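Local structure of aminoglycoside phosphotransferase (Streptomyces rimosus, 6FUC) at residues A[127-131]-A[132-136]. The protein probably transfers a phosphate from ATP to the 3'' hydroxyl of streptomycin, as a kinase-like enzyme of aminoglycoside resistance. Residues are numbered along the deposited sequence; the frame is centred on the assembly and turned at random.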
loop_
_atom_site.group_PDB
_atom_site.type_symbol
_atom_site.label_atom_id
_atom_site.label_comp_id
_atom_site.label_asym_id
_atom_site.label_seq_id
_atom_site.Cartn_x
_atom_site.Cartn_y
_atom_site.Cartn_z
ATOM N N PHE A 127 4.479 -13.983 -4.782
ATOM C CA PHE A 127 3.298 -13.384 -4.121
ATOM C C PHE A 127 2.294 -12.912 -5.164
ATOM O O PHE A 127 2.657 -12.450 -6.256
ATOM C CB PHE A 127 3.755 -12.174 -3.313
ATOM C CG PHE A 127 4.884 -12.504 -2.380
ATOM C CD1 PHE A 127 4.685 -13.276 -1.298
ATOM C CD2 PHE A 127 6.152 -12.052 -2.647
ATOM C CE1 PHE A 127 5.722 -13.611 -0.435
ATOM C CE2 PHE A 127 7.202 -12.373 -1.808
ATOM C CZ PHE A 127 7.004 -13.173 -0.706
ATOM N N THR A 128 1.026 -12.984 -4.759
ATOM C CA THR A 128 -0.072 -12.506 -5.576
ATOM C C THR A 128 -1.003 -11.599 -4.780
ATOM O O THR A 128 -1.217 -11.803 -3.592
ATOM C CB THR A 128 -0.854 -13.660 -6.176
ATOM O OG1 THR A 128 -1.561 -14.368 -5.139
ATOM C CG2 THR A 128 -0.011 -14.548 -7.026
ATOM N N ARG A 129 -1.600 -10.646 -5.480
ATOM C CA ARG A 129 -2.773 -9.901 -4.944
ATOM C C ARG A 129 -3.743 -9.727 -6.113
ATOM O O ARG A 129 -4.226 -8.655 -6.426
ATOM C CB ARG A 129 -2.406 -8.564 -4.289
ATOM C CG ARG A 129 -1.700 -7.572 -5.151
ATOM C CD ARG A 129 -2.199 -6.174 -4.915
ATOM N NE ARG A 129 -3.610 -6.090 -5.369
ATOM C CZ ARG A 129 -4.420 -5.058 -5.165
ATOM N NH1 ARG A 129 -4.097 -3.988 -4.449
ATOM N NH2 ARG A 129 -5.587 -5.061 -5.795
ATOM N N GLU A 130 -4.019 -10.845 -6.792
ATOM C CA GLU A 130 -4.791 -10.849 -7.991
ATOM C C GLU A 130 -6.272 -10.645 -7.672
ATOM O O GLU A 130 -6.712 -10.752 -6.515
ATOM C CB GLU A 130 -4.519 -12.102 -8.840
ATOM C CG GLU A 130 -3.151 -12.088 -9.485
ATOM C CD GLU A 130 -2.626 -13.412 -9.869
ATOM O OE1 GLU A 130 -3.082 -14.472 -9.276
ATOM O OE2 GLU A 130 -1.722 -13.471 -10.736
ATOM N N LEU A 131 -7.034 -10.360 -8.733
ATOM C CA LEU A 131 -8.378 -9.875 -8.501
ATOM C C LEU A 131 -9.242 -10.914 -7.817
ATOM O O LEU A 131 -10.129 -10.566 -7.045
ATOM C CB LEU A 131 -8.957 -9.439 -9.854
ATOM C CG LEU A 131 -10.363 -8.904 -9.800
ATOM C CD1 LEU A 131 -10.533 -7.794 -8.797
ATOM C CD2 LEU A 131 -10.725 -8.444 -11.180
ATOM N N GLY A 132 -9.078 -12.192 -8.137
ATOM C CA GLY A 132 -9.933 -13.172 -7.469
ATOM C C GLY A 132 -9.765 -13.174 -5.977
ATOM O O GLY A 132 -10.749 -13.267 -5.211
ATOM N N GLU A 133 -8.524 -13.044 -5.491
ATOM C CA GLU A 133 -8.273 -12.907 -4.061
ATOM C C GLU A 133 -8.843 -11.611 -3.483
ATOM O O GLU A 133 -9.437 -11.603 -2.405
ATOM C CB GLU A 133 -6.777 -12.927 -3.771
ATOM C CG GLU A 133 -6.412 -12.618 -2.304
ATOM C CD GLU A 133 -4.946 -12.737 -2.003
ATOM O OE1 GLU A 133 -4.163 -13.186 -2.864
ATOM O OE2 GLU A 133 -4.637 -12.499 -0.807
ATOM N N MET A 134 -8.611 -10.518 -4.191
ATOM C CA MET A 134 -9.045 -9.242 -3.644
ATOM C C MET A 134 -10.550 -9.129 -3.634
ATOM O O MET A 134 -11.123 -8.551 -2.706
ATOM C CB MET A 134 -8.359 -8.128 -4.383
ATOM C CG MET A 134 -6.819 -8.129 -4.229
ATOM S SD MET A 134 -6.061 -8.565 -2.691
ATOM C CE MET A 134 -6.608 -7.032 -1.939
ATOM N N PHE A 135 -11.210 -9.640 -4.688
ATOM C CA PHE A 135 -12.643 -9.586 -4.727
ATOM C C PHE A 135 -13.214 -10.451 -3.613
ATOM O O PHE A 135 -14.178 -10.077 -2.931
ATOM C CB PHE A 135 -13.201 -9.935 -6.098
ATOM C CG PHE A 135 -14.521 -9.284 -6.339
ATOM C CD1 PHE A 135 -14.605 -8.002 -6.822
ATOM C CD2 PHE A 135 -15.721 -9.882 -6.005
ATOM C CE1 PHE A 135 -15.756 -7.364 -7.110
ATOM C CE2 PHE A 135 -16.943 -9.231 -6.243
ATOM C CZ PHE A 135 -16.899 -7.938 -6.687
ATOM N N SER A 136 -12.604 -11.622 -3.385
ATOM C CA SER A 136 -13.013 -12.446 -2.257
ATOM C C SER A 136 -12.806 -11.759 -0.900
ATOM O O SER A 136 -13.695 -11.852 -0.029
ATOM C CB SER A 136 -12.297 -13.788 -2.345
ATOM O OG SER A 136 -12.654 -14.424 -3.579
HETATM O O HOH W 1 -3.988 -13.400 -5.440
#
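M134, in one of its two conformers, folds from the first turn of helix 131-143 against R129 in the loop before it. The two side chains then cross at about a right angle: CG of M134 lies 3.7 Å from NH2 of R129, and CE rests over one face of the guanidinium. R129 leaves with CG between its backbone N and carbonyl carbon (chi1 59°) and bends at chi2 and chi3, which lays the guanidinium alongside M134 CG; its NH1 is held by the carbonyl of G188. E130 occupies the N-cap position, and its carbonyl takes the amide of M134 in the carbonyl plane (N to O 3.0 Å). One residue on, L131 O receives F135 N at 2.8 Å. The L131 side chain, CG anti to the backbone N (chi1 180°), brings CD1 to 4.4 Å from F135 CB. It packs on helices 172-181 and 257-266 of the C-terminal lobe of the kinase-like fold, and its N-H bonds E179 OE2; E130 OE2 forms a salt bridge with R215. E133, extended beyond CG, reaches back toward T128, where a water donates to E133 OE1 (2.6 Å). The same water accepts from E130 N and hydrogen-bonds T128 OG1.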